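Local coordinates for peptidoglycan glycosyltransferase (Burkholderia ambifaria, PDB 5UY7), which is a penicillin-binding protein of the cell-wall enzyme class, combining a dimerisation region with a transpeptidase-family domain of the beta-lactamase clan, at residues 210-213 with 214-218; 520-523 with 524-527. All coordinates share one frame; numbering follows the deposited sequence.

Contact 1 of 2, residues 210-213 with 214-218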
loop_
_atom_site.group_PDB
_atom_site.type_symbol
_atom_site.label_atom_id
_atom_site.label_comp_id
_atom_site.label_asym_id
_atom_site.label_seq_id
_atom_site.Cartn_x
_atom_site.Cartn_y
_atom_site.Cartn_z
ATOM N N ASN A 210 -13.570 14.342 1.130
ATOM C CA ASN A 210 -12.145 14.614 1.054
ATOM C C ASN A 210 -11.601 14.339 -0.337
ATOM O O ASN A 210 -10.715 15.064 -0.815
ATOM C CB ASN A 210 -11.393 13.788 2.102
ATOM C CG ASN A 210 -11.527 14.368 3.486
ATOM O OD1 ASN A 210 -11.114 15.499 3.735
ATOM N ND2 ASN A 210 -12.104 13.599 4.406
ATOM N N LEU A 211 -12.104 13.292 -0.997
ATOM C CA LEU A 211 -11.610 12.968 -2.330
ATOM C C LEU A 211 -12.050 14.013 -3.343
ATOM O O LEU A 211 -11.259 14.422 -4.201
ATOM C CB LEU A 211 -12.089 11.577 -2.746
ATOM C CG LEU A 211 -11.587 11.080 -4.097
ATOM C CD1 LEU A 211 -10.075 10.866 -4.071
ATOM C CD2 LEU A 211 -12.354 9.804 -4.459
ATOM N N LYS A 212 -13.303 14.461 -3.243
ATOM C CA LYS A 212 -13.804 15.509 -4.127
ATOM C C LYS A 212 -12.969 16.772 -3.983
ATOM O O LYS A 212 -12.565 17.383 -4.978
ATOM C CB LYS A 212 -15.275 15.789 -3.809
ATOM C CG LYS A 212 -15.911 16.924 -4.603
ATOM C CD LYS A 212 -17.401 17.029 -4.276
ATOM C CE LYS A 212 -18.105 18.111 -5.091
ATOM N NZ LYS A 212 -17.621 19.469 -4.752
ATOM N N ALA A 213 -12.679 17.167 -2.740
ATOM C CA ALA A 213 -11.870 18.361 -2.522
ATOM C C ALA A 213 -10.494 18.225 -3.163
ATOM O O ALA A 213 -9.975 19.187 -3.739
ATOM C CB ALA A 213 -11.746 18.644 -1.026
ATOM N N ALA A 214 -9.889 17.036 -3.076
ATOM C CA ALA A 214 -8.560 16.831 -3.646
ATOM C C ALA A 214 -8.596 16.831 -5.168
ATOM O O ALA A 214 -7.722 17.422 -5.815
ATOM C CB ALA A 214 -7.970 15.519 -3.133
ATOM N N VAL A 215 -9.579 16.152 -5.763
ATOM C CA VAL A 215 -9.684 16.150 -7.219
ATOM C C VAL A 215 -9.845 17.575 -7.733
ATOM O O VAL A 215 -9.241 17.963 -8.742
ATOM C CB VAL A 215 -10.843 15.235 -7.665
ATOM C CG1 VAL A 215 -11.161 15.437 -9.142
ATOM C CG2 VAL A 215 -10.484 13.775 -7.395
ATOM N N GLU A 216 -10.624 18.390 -7.018
ATOM C CA GLU A 216 -10.796 19.783 -7.415
ATOM C C GLU A 216 -9.529 20.597 -7.184
ATOM O O GLU A 216 -9.150 21.415 -8.029
ATOM C CB GLU A 216 -11.970 20.395 -6.654
ATOM C CG GLU A 216 -13.295 19.742 -6.989
ATOM C CD GLU A 216 -14.428 20.211 -6.101
ATOM O OE1 GLU A 216 -14.159 20.918 -5.105
ATOM O OE2 GLU A 216 -15.591 19.869 -6.402
ATOM N N LYS A 217 -8.874 20.406 -6.036
ATOM C CA LYS A 217 -7.700 21.213 -5.711
ATOM C C LYS A 217 -6.582 21.005 -6.723
ATOM O O LYS A 217 -5.887 21.955 -7.104
ATOM C CB LYS A 217 -7.201 20.872 -4.309
ATOM C CG LYS A 217 -5.977 21.666 -3.873
ATOM C CD LYS A 217 -5.326 21.014 -2.667
ATOM C CE LYS A 217 -4.115 21.787 -2.187
ATOM N NZ LYS A 217 -4.515 23.118 -1.659
ATOM N N PHE A 218 -6.383 19.767 -7.159
ATOM C CA PHE A 218 -5.296 19.429 -8.060
ATOM C C PHE A 218 -5.754 19.331 -9.504
ATOM O O PHE A 218 -4.978 18.894 -10.359
ATOM C CB PHE A 218 -4.637 18.126 -7.608
ATOM C CG PHE A 218 -4.008 18.223 -6.253
ATOM C CD1 PHE A 218 -2.871 18.997 -6.063
ATOM C CD2 PHE A 218 -4.559 17.572 -5.168
ATOM C CE1 PHE A 218 -2.292 19.105 -4.815
ATOM C CE2 PHE A 218 -3.982 17.676 -3.915
ATOM C CZ PHE A 218 -2.846 18.448 -3.742
HETATM O O HOH W 1 -15.544 20.131 -2.500
#
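Lys212 and Glu216, one turn apart on helix 201-217, join their charged ends in an i to i+4 salt bridge, Lys212 NZ lying 2.6 Å from Glu216 OE2. The ammonium meets that oxygen on its syn side, lifted 23° out of the carboxylate plane, and the two side chains cross at a slant. The lysine chain starts anti to its own backbone nitrogen and runs extended until chi4 (-66°), where the final bend turns NZ toward the acid. Its methylene CE also lies beside the carboxylate, 3.3 Å from Glu216 OE2. Glu216 reaches back from the next turn, passing its CG over the preceding backbone, 3.2 Å from Lys212 O. A water completes a small ring of polar contacts: it accepts from Lys212 NZ and donates to Glu216 OE1, 3.1 Å from each, so both carboxylate oxygens are engaged and the rotation of the group is probably restrained.

Roughly a quarter turn round the helix, Leu211 and Val215 form the apolar counterpart, with Leu211 CG 4.4 Å from Val215 CG2. That methyl sits beside the backbone nitrogen of Val215 and rests 3.3 Å from Leu211 O, the carbonyl that accepts the Val215 N-H. Equivalent i to i+4 bonds run from Ala214 to Asn210, Glu216 to Lys212 and Lys217 to Ala213, carrying the helix to its end, where Phe218 leaves the helical conformation.

This end of the helix is amphipathic, with Leu211, Ala214 and Val215 buried and Ala213, Glu216 and Lys217 exposed. Leu211 and Val215 pack on Tyr241 of strand 235-241, an outer strand of the antiparallel sheet, and Leu211 also touches Val239; Ala214 meets Val515 and Asn210 meets Ala518 and Ile519, all three on helix 509-526, the last of the model.

Contact 2 of 2, residues 520-523 with 524-527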
loop_
_atom_site.group_PDB
_atom_site.type_symbol
_atom_site.label_atom_id
_atom_site.label_comp_id
_atom_site.label_asym_id
_atom_site.label_seq_id
_atom_site.Cartn_x
_atom_site.Cartn_y
_atom_site.Cartn_z
ATOM N N ALA A 520 -8.187 9.171 6.889
ATOM C CA ALA A 520 -7.846 8.368 8.060
ATOM C C ALA A 520 -8.179 9.109 9.351
ATOM O O ALA A 520 -8.804 8.550 10.261
ATOM C CB ALA A 520 -6.363 7.990 8.024
ATOM N N GLY A 521 -7.757 10.368 9.453
ATOM C CA GLY A 521 -8.027 11.130 10.665
ATOM C C GLY A 521 -9.510 11.366 10.891
ATOM O O GLY A 521 -10.015 11.211 12.010
ATOM N N ASP A 522 -10.223 11.755 9.831
ATOM C CA ASP A 522 -11.656 11.996 9.965
ATOM C C ASP A 522 -12.370 10.724 10.393
ATOM O O ASP A 522 -13.326 10.779 11.180
ATOM C CB ASP A 522 -12.255 12.508 8.654
ATOM C CG ASP A 522 -11.872 13.942 8.332
ATOM O OD1 ASP A 522 -11.229 14.622 9.164
ATOM O OD2 ASP A 522 -12.241 14.405 7.231
ATOM N N THR A 523 -11.939 9.576 9.856
ATOM C CA THR A 523 -12.561 8.303 10.214
ATOM C C THR A 523 -12.254 7.923 11.657
ATOM O O THR A 523 -13.159 7.498 12.385
ATOM C CB THR A 523 -12.106 7.203 9.249
ATOM O OG1 THR A 523 -12.520 7.551 7.924
ATOM C CG2 THR A 523 -12.728 5.859 9.628
ATOM N N MET A 524 -10.991 8.062 12.092
ATOM C CA MET A 524 -10.671 7.858 13.506
ATOM C C MET A 524 -11.585 8.680 14.405
ATOM O O MET A 524 -12.145 8.167 15.382
ATOM C CB MET A 524 -9.218 8.236 13.802
ATOM C CG MET A 524 -8.155 7.477 13.072
ATOM S SD MET A 524 -7.883 5.843 13.743
ATOM C CE MET A 524 -8.980 4.885 12.689
ATOM N N ARG A 525 -11.718 9.977 14.116
ATOM C CA ARG A 525 -12.542 10.824 14.965
ATOM C C ARG A 525 -13.992 10.360 14.954
ATOM O O ARG A 525 -14.639 10.313 16.004
ATOM C CB ARG A 525 -12.439 12.288 14.526
ATOM C CG ARG A 525 -11.144 12.971 14.961
ATOM C CD ARG A 525 -11.132 14.450 14.539
ATOM N NE ARG A 525 -10.839 14.596 13.115
ATOM C CZ ARG A 525 -9.620 14.487 12.603
ATOM N NH1 ARG A 525 -8.597 14.238 13.404
ATOM N NH2 ARG A 525 -9.423 14.623 11.299
ATOM N N ALA A 526 -14.516 10.003 13.778
ATOM C CA ALA A 526 -15.922 9.625 13.694
ATOM C C ALA A 526 -16.199 8.334 14.452
ATOM O O ALA A 526 -17.316 8.140 14.958
ATOM C CB ALA A 526 -16.342 9.487 12.231
ATOM N N LEU A 527 -15.203 7.464 14.558
ATOM C CA LEU A 527 -15.315 6.191 15.263
ATOM C C LEU A 527 -14.916 6.280 16.727
ATOM O O LEU A 527 -14.849 5.243 17.397
ATOM C CB LEU A 527 -14.457 5.133 14.573
ATOM C CG LEU A 527 -14.908 4.819 13.152
ATOM C CD1 LEU A 527 -13.987 3.790 12.533
ATOM C CD2 LEU A 527 -16.362 4.346 13.133
#
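Asp522 and Arg525 form an i to i+3 salt bridge, in which Arg525 NH2 gives a hydrogen bond of 2.8 Å to Asp522 OD1. The carboxylate oxygen takes it on its anti lone pair and lies at the guanidinium edge, close to that group's plane, although the two flat groups are turned 76° apart. A bend at chi3 (-77°) folds the arginine back along the helix and lays its guanidinium over the main chain of Gly521, whose O stands 3.3 Å above the centre of one face. With no side chain at Gly521, there is probably more room for Arg525 NH2 beside it. Asp522 OD2 probably accepts from Asn210 ND2, which also bonds to Ile206 O of its own helix, and the Thr523 hydroxyl bonds to Ile519 O.

Apolar contact is made by Thr523 and Leu527, which lie side by side and point the same way, with Thr523 CG2 3.8 Å from Leu527 CD1. Met524 packs on Tyr456 and Pro486.

Met524 CG lies against a backbone carbonyl, 3.1 Å from Ala520 O. Main-chain bonds from Met524, Arg525, Ala526 and Leu527 each reach four residues back. They carry the last two turns of helix 509-526, which packs with helix 201-217 beside the central antiparallel sheet, as in the beta-lactamase-like transpeptidase fold.

Overall arrangement
From the N terminus, the modelled chain soon enters helix 201-217, and contact 1 lies in its last turns before the chain passes into strand 222-229 of the sheet. About three hundred residues later, contact 2 occupies the end of helix 509-526. Each contact covers the final two turns or so of its helix, joins residues three or four apart, and closes no long loop; they follow in series, neither nested nor crossed. Their centres are 18 Å apart, yet a probable side-chain bond between Asn210 and Asp522 bridges them. This link joins the first and last helices of the model, while contact 1 adjoins outer strand 235-241 and contact 2 adjoins strand 492-499.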